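Local coordinates for protein N-acetylneuraminate lyase (Peptoclostridium difficile, PDB 4WOZ) that is a lyase of the dihydrodipicolinate synthetase family, each of its four assembled chains folding as a TIM barrel, at residues 144-149 against 169-174; 97-102 against 134-139. One frame throughout, in Å; residues are numbered along the deposited sequence.

Contact 1: 144-149 against 169-174; sequences LIIYSI and EKIIGV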
loop_
_atom_site.group_PDB
_atom_site.type_symbol
_atom_site.label_atom_id
_atom_site.label_comp_id
_atom_site.label_asym_id
_atom_site.label_seq_id
_atom_site.Cartn_x
_atom_site.Cartn_y
_atom_site.Cartn_z
ATOM N N LEU A 144 24.889 8.456 -17.669
ATOM C CA LEU A 144 23.705 8.608 -16.834
ATOM C C LEU A 144 23.531 7.646 -15.662
ATOM O O LEU A 144 23.847 6.454 -15.739
ATOM C CB LEU A 144 22.444 8.568 -17.714
ATOM C CG LEU A 144 21.105 8.797 -17.008
ATOM C CD1 LEU A 144 20.126 9.446 -17.951
ATOM C CD2 LEU A 144 20.559 7.477 -16.498
ATOM N N ILE A 145 23.000 8.197 -14.578
ATOM C CA ILE A 145 22.726 7.447 -13.367
ATOM C C ILE A 145 21.210 7.410 -13.173
ATOM O O ILE A 145 20.546 8.439 -13.259
ATOM C CB ILE A 145 23.364 8.133 -12.145
ATOM C CG1 ILE A 145 24.888 8.099 -12.270
ATOM C CG2 ILE A 145 22.903 7.454 -10.861
ATOM C CD1 ILE A 145 25.591 8.994 -11.277
ATOM N N ILE A 146 20.670 6.224 -12.925
ATOM C CA ILE A 146 19.234 6.063 -12.698
ATOM C C ILE A 146 18.877 6.558 -11.297
ATOM O O ILE A 146 19.654 6.378 -10.361
ATOM C CB ILE A 146 18.827 4.589 -12.790
ATOM C CG1 ILE A 146 19.168 4.041 -14.177
ATOM C CG2 ILE A 146 17.344 4.441 -12.480
ATOM C CD1 ILE A 146 19.054 2.533 -14.270
ATOM N N TYR A 147 17.704 7.176 -11.158
ATOM C CA TYR A 147 17.230 7.688 -9.868
ATOM C C TYR A 147 15.834 7.111 -9.602
ATOM O O TYR A 147 14.835 7.627 -10.097
ATOM C CB TYR A 147 17.206 9.222 -9.905
ATOM C CG TYR A 147 16.665 9.907 -8.665
ATOM C CD1 TYR A 147 16.748 9.306 -7.410
ATOM C CD2 TYR A 147 16.096 11.178 -8.747
ATOM C CE1 TYR A 147 16.274 9.954 -6.265
ATOM C CE2 TYR A 147 15.621 11.836 -7.608
ATOM C CZ TYR A 147 15.711 11.216 -6.372
ATOM O OH TYR A 147 15.232 11.854 -5.247
ATOM N N SER A 148 15.781 6.042 -8.808
ATOM C CA SER A 148 14.531 5.335 -8.495
ATOM C C SER A 148 13.518 5.997 -7.549
ATOM O O SER A 148 12.342 6.140 -7.905
ATOM C CB SER A 148 14.859 3.934 -7.968
ATOM O OG SER A 148 13.678 3.180 -7.764
ATOM N N ILE A 149 13.963 6.372 -6.350
ATOM C CA ILE A 149 13.108 7.013 -5.339
ATOM C C ILE A 149 11.644 6.526 -5.322
ATOM O O ILE A 149 10.710 7.314 -5.490
ATOM C CB ILE A 149 13.137 8.574 -5.497
ATOM C CG1 ILE A 149 12.279 9.243 -4.416
ATOM C CG2 ILE A 149 12.649 8.977 -6.879
ATOM C CD1 ILE A 149 12.757 8.999 -2.998
ATOM N N GLU A 169 25.705 1.105 -22.348
ATOM C CA GLU A 169 27.003 1.355 -21.727
ATOM C C GLU A 169 27.151 2.765 -21.163
ATOM O O GLU A 169 28.035 3.021 -20.344
ATOM C CB GLU A 169 28.129 1.081 -22.728
ATOM C CG GLU A 169 28.144 2.021 -23.924
ATOM C CD GLU A 169 29.232 1.675 -24.928
ATOM O OE1 GLU A 169 30.413 1.599 -24.526
ATOM O OE2 GLU A 169 28.904 1.485 -26.120
ATOM N N LYS A 170 26.291 3.683 -21.593
ATOM C CA LYS A 170 26.359 5.052 -21.096
ATOM C C LYS A 170 25.593 5.209 -19.783
ATOM O O LYS A 170 25.689 6.238 -19.112
ATOM C CB LYS A 170 25.851 6.031 -22.163
ATOM C CG LYS A 170 26.730 6.032 -23.424
ATOM C CD LYS A 170 26.653 7.339 -24.211
ATOM C CE LYS A 170 25.307 7.543 -24.880
ATOM N NZ LYS A 170 25.240 8.871 -25.564
ATOM N N ILE A 171 24.826 4.184 -19.422
ATOM C CA ILE A 171 24.096 4.187 -18.159
ATOM C C ILE A 171 25.064 3.465 -17.208
ATOM O O ILE A 171 25.127 2.234 -17.156
ATOM C CB ILE A 171 22.752 3.444 -18.291
ATOM C CG1 ILE A 171 21.869 4.188 -19.301
ATOM C CG2 ILE A 171 22.049 3.372 -16.937
ATOM C CD1 ILE A 171 20.506 3.574 -19.530
ATOM N N ILE A 172 25.830 4.260 -16.474
ATOM C CA ILE A 172 26.865 3.744 -15.585
ATOM C C ILE A 172 26.503 3.439 -14.137
ATOM O O ILE A 172 27.319 2.877 -13.415
ATOM C CB ILE A 172 28.071 4.705 -15.568
ATOM C CG1 ILE A 172 27.648 6.055 -14.979
ATOM C CG2 ILE A 172 28.592 4.909 -16.986
ATOM C CD1 ILE A 172 28.794 7.033 -14.775
ATOM N N GLY A 173 25.303 3.805 -13.703
ATOM C CA GLY A 173 24.947 3.537 -12.320
ATOM C C GLY A 173 23.508 3.807 -11.932
ATOM O O GLY A 173 22.644 4.038 -12.787
ATOM N N VAL A 174 23.256 3.779 -10.627
ATOM C CA VAL A 174 21.920 3.998 -10.091
ATOM C C VAL A 174 21.957 4.593 -8.686
ATOM O O VAL A 174 22.835 4.264 -7.890
ATOM C CB VAL A 174 21.139 2.667 -10.020
ATOM C CG1 VAL A 174 21.895 1.671 -9.150
ATOM C CG2 VAL A 174 19.745 2.900 -9.449
#
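I146 and V174 meet in the tight half of this contact, where two parallel neighbours of the barrel wall run side by side. Their side chains cross obliquely, with V174 CG2 lying 3.9 Å from I146 CB and 3.6 Å from I146 O. With chi1 at -60°, I146 turns CG1 anti to its carbonyl carbon, and that methylene reaches I171 CG2 at 4.0 Å. The backbone agrees with this close fit: I146 N donates an almost straight bond to G173 O at 2.9 Å, although it arrives from above the carbonyl plane. On the other face of the sheet G173 has no side chain, and I145 lays its CG2 methyl 3.7 Å from V174 CA.

Around L144, K170 and I172 the fit slackens. L144 N still makes a straight bond to K170 O at 2.8 Å, but I172 N reaches L144 O by a weak, bent one. Side chains here barely touch: CG1 of I145 and CG1 of I172 are 4.4 Å apart. I172 and K170 are partly exposed, and the lysine amine runs off to the carbonyl of V140. Between the two halves, G173 N is buried with no partner in the model.

The pair forms one step in the closed wall. Strand 113-117 flanks 144-147 on the side away from 171-176. Outside the barrel, helix 126-138 packs on L144 and I146 through Y133, while F162 of helix 159-165 touches both I146 and V174.

Contact 2: 97-102 against 134-139; sequences KEAVEL and NTIINS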
loop_
_atom_site.group_PDB
_atom_site.type_symbol
_atom_site.label_atom_id
_atom_site.label_comp_id
_atom_site.label_asym_id
_atom_site.label_seq_id
_atom_site.Cartn_x
_atom_site.Cartn_y
_atom_site.Cartn_z
ATOM N N LYS A 97 10.638 16.149 -23.008
ATOM C CA LYS A 97 11.271 17.161 -23.854
ATOM C C LYS A 97 12.145 18.072 -22.998
ATOM O O LYS A 97 13.236 18.471 -23.413
ATOM C CB LYS A 97 10.213 17.994 -24.595
ATOM C CG LYS A 97 9.253 17.166 -25.441
ATOM C CD LYS A 97 8.210 18.026 -26.159
ATOM C CE LYS A 97 8.781 18.729 -27.388
ATOM N NZ LYS A 97 9.845 19.719 -27.060
ATOM N N GLU A 98 11.662 18.403 -21.802
ATOM C CA GLU A 98 12.424 19.250 -20.895
ATOM C C GLU A 98 13.664 18.494 -20.434
ATOM O O GLU A 98 14.753 19.061 -20.343
ATOM C CB GLU A 98 11.583 19.644 -19.674
ATOM C CG GLU A 98 12.375 20.391 -18.601
ATOM C CD GLU A 98 11.535 20.779 -17.392
ATOM O OE1 GLU A 98 10.861 19.899 -16.821
ATOM O OE2 GLU A 98 11.553 21.967 -17.007
ATOM N N ALA A 99 13.490 17.208 -20.150
ATOM C CA ALA A 99 14.593 16.372 -19.692
ATOM C C ALA A 99 15.717 16.343 -20.717
ATOM O O ALA A 99 16.885 16.528 -20.370
ATOM C CB ALA A 99 14.102 14.957 -19.415
ATOM N N VAL A 100 15.369 16.106 -21.977
ATOM C CA VAL A 100 16.372 16.061 -23.032
ATOM C C VAL A 100 17.025 17.431 -23.205
ATOM O O VAL A 100 18.214 17.528 -23.495
ATOM C CB VAL A 100 15.758 15.599 -24.373
ATOM C CG1 VAL A 100 16.806 15.636 -25.474
ATOM C CG2 VAL A 100 15.221 14.189 -24.225
ATOM N N GLU A 101 16.256 18.496 -23.014
ATOM C CA GLU A 101 16.824 19.829 -23.149
ATOM C C GLU A 101 17.826 20.106 -22.030
ATOM O O GLU A 101 18.881 20.702 -22.260
ATOM C CB GLU A 101 15.724 20.896 -23.135
ATOM C CG GLU A 101 16.241 22.290 -22.786
ATOM C CD GLU A 101 15.423 23.418 -23.396
ATOM O OE1 GLU A 101 14.199 23.478 -23.162
ATOM O OE2 GLU A 101 16.019 24.252 -24.112
ATOM N N LEU A 102 17.488 19.670 -20.820
ATOM C CA LEU A 102 18.349 19.879 -19.664
ATOM C C LEU A 102 19.608 19.023 -19.744
ATOM O O LEU A 102 20.669 19.429 -19.275
ATOM C CB LEU A 102 17.581 19.573 -18.374
ATOM C CG LEU A 102 16.379 20.474 -18.093
ATOM C CD1 LEU A 102 15.628 19.959 -16.877
ATOM C CD2 LEU A 102 16.843 21.906 -17.862
ATOM N N ASN A 134 16.822 5.839 -22.428
ATOM C CA ASN A 134 17.635 5.781 -23.639
ATOM C C ASN A 134 17.555 7.092 -24.415
ATOM O O ASN A 134 18.563 7.590 -24.907
ATOM C CB ASN A 134 17.180 4.633 -24.540
ATOM C CG ASN A 134 17.463 3.272 -23.938
ATOM O OD1 ASN A 134 18.587 2.985 -23.527
ATOM N ND2 ASN A 134 16.444 2.424 -23.888
ATOM N N THR A 135 16.355 7.647 -24.528
ATOM C CA THR A 135 16.184 8.901 -25.244
ATOM C C THR A 135 17.057 9.975 -24.606
ATOM O O THR A 135 17.773 10.700 -25.293
ATOM C CB THR A 135 14.708 9.365 -25.220
ATOM O OG1 THR A 135 13.915 8.484 -26.026
ATOM C CG2 THR A 135 14.578 10.779 -25.756
ATOM N N ILE A 136 17.002 10.066 -23.285
ATOM C CA ILE A 136 17.782 11.058 -22.563
ATOM C C ILE A 136 19.290 10.933 -22.769
ATOM O O ILE A 136 19.929 11.869 -23.238
ATOM C CB ILE A 136 17.492 10.993 -21.046
ATOM C CG1 ILE A 136 16.047 11.419 -20.779
ATOM C CG2 ILE A 136 18.470 11.882 -20.285
ATOM C CD1 ILE A 136 15.638 11.311 -19.329
ATOM N N ILE A 137 19.855 9.779 -22.425
ATOM C CA ILE A 137 21.301 9.579 -22.536
ATOM C C ILE A 137 21.845 9.462 -23.956
ATOM O O ILE A 137 23.014 9.768 -24.197
ATOM C CB ILE A 137 21.762 8.336 -21.728
ATOM C CG1 ILE A 137 23.288 8.339 -21.583
ATOM C CG2 ILE A 137 21.305 7.058 -22.423
ATOM C CD1 ILE A 137 23.840 9.562 -20.863
ATOM N N ASN A 138 21.017 9.018 -24.896
ATOM C CA ASN A 138 21.480 8.892 -26.274
ATOM C C ASN A 138 21.515 10.256 -26.957
ATOM O O ASN A 138 22.166 10.425 -27.990
ATOM C CB ASN A 138 20.586 7.940 -27.073
ATOM C CG ASN A 138 20.589 6.530 -26.515
ATOM O OD1 ASN A 138 21.612 6.044 -26.027
ATOM N ND2 ASN A 138 19.444 5.859 -26.599
ATOM N N SER A 139 20.821 11.225 -26.366
ATOM C CA SER A 139 20.770 12.581 -26.905
ATOM C C SER A 139 22.039 13.379 -26.640
ATOM O O SER A 139 22.257 14.416 -27.263
ATOM C CB SER A 139 19.587 13.352 -26.313
ATOM O OG SER A 139 18.349 12.839 -26.770
#
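V100 and I136 bring helices 96-109 and 126-138 together on the outside of the barrel, their CA atoms only 5.2 Å apart. These are successive helices of the TIM barrel, separated in the chain by strand 113-117. The two short helical segments run nearly parallel, 22° between their directions, with axes 9.0 Å apart at the nearest point. Across this gap the side chains meet with no hydrogen bond from one segment to the other.

V100 has the most surface buried here and sends its two methyls to different neighbours. Its chi1 of 177° sets CG1 anti to the backbone N, and this methyl faces the end of segment 134-139, where it lies 3.4 Å from S139 OG and close to S139 CB as well. The other branch, CG2, meets T135 CG2 at 3.8 Å; the two side chains cross at about a right angle. I136 comes next in buried surface. Its CD1 methyl stops 4.0 Å from A99 CB, while its CG1 lies at the limit of contact with V100 CG2. On the barrel side I136 also rests on I114 and A116 of strand 113-117.

S139 is held in place from within its own segment. Its OG donates to T135 O at 2.7 Å, four residues back, with a C=O...donor angle of 156°. The hydroxyl of T135 is bonded to H131 O, and CG2, anti to the backbone N, is the branch that meets V100.

Both hydroxyls are therefore engaged on the backbone of helix 126-138 itself, and segment 97-102 brings only methyl groups to the meeting. The contact thus rests on van der Waals fit and the burial of carbon, with neither a polar bond nor a charge pair between the two segments.

Contact 1 belongs to the barrel wall and is mostly buried; contact 2 lies farther out, in the ring of helices, and is partly buried. Their centres are 13 Å apart, and they are linked in the chain, because helix 126-138 of contact 2 leads into strand 144-147 of contact 1. The two touch there: I136 CG2 packs on L144 CD1 at 3.8 Å, and K170 NZ probably bonds to I137 O at 2.8 Å. Their chemistry follows their place. Backbone hydrogen bonds tie the strands together, with branched aliphatic side chains filling in, whereas the helical segments meet through side chains alone.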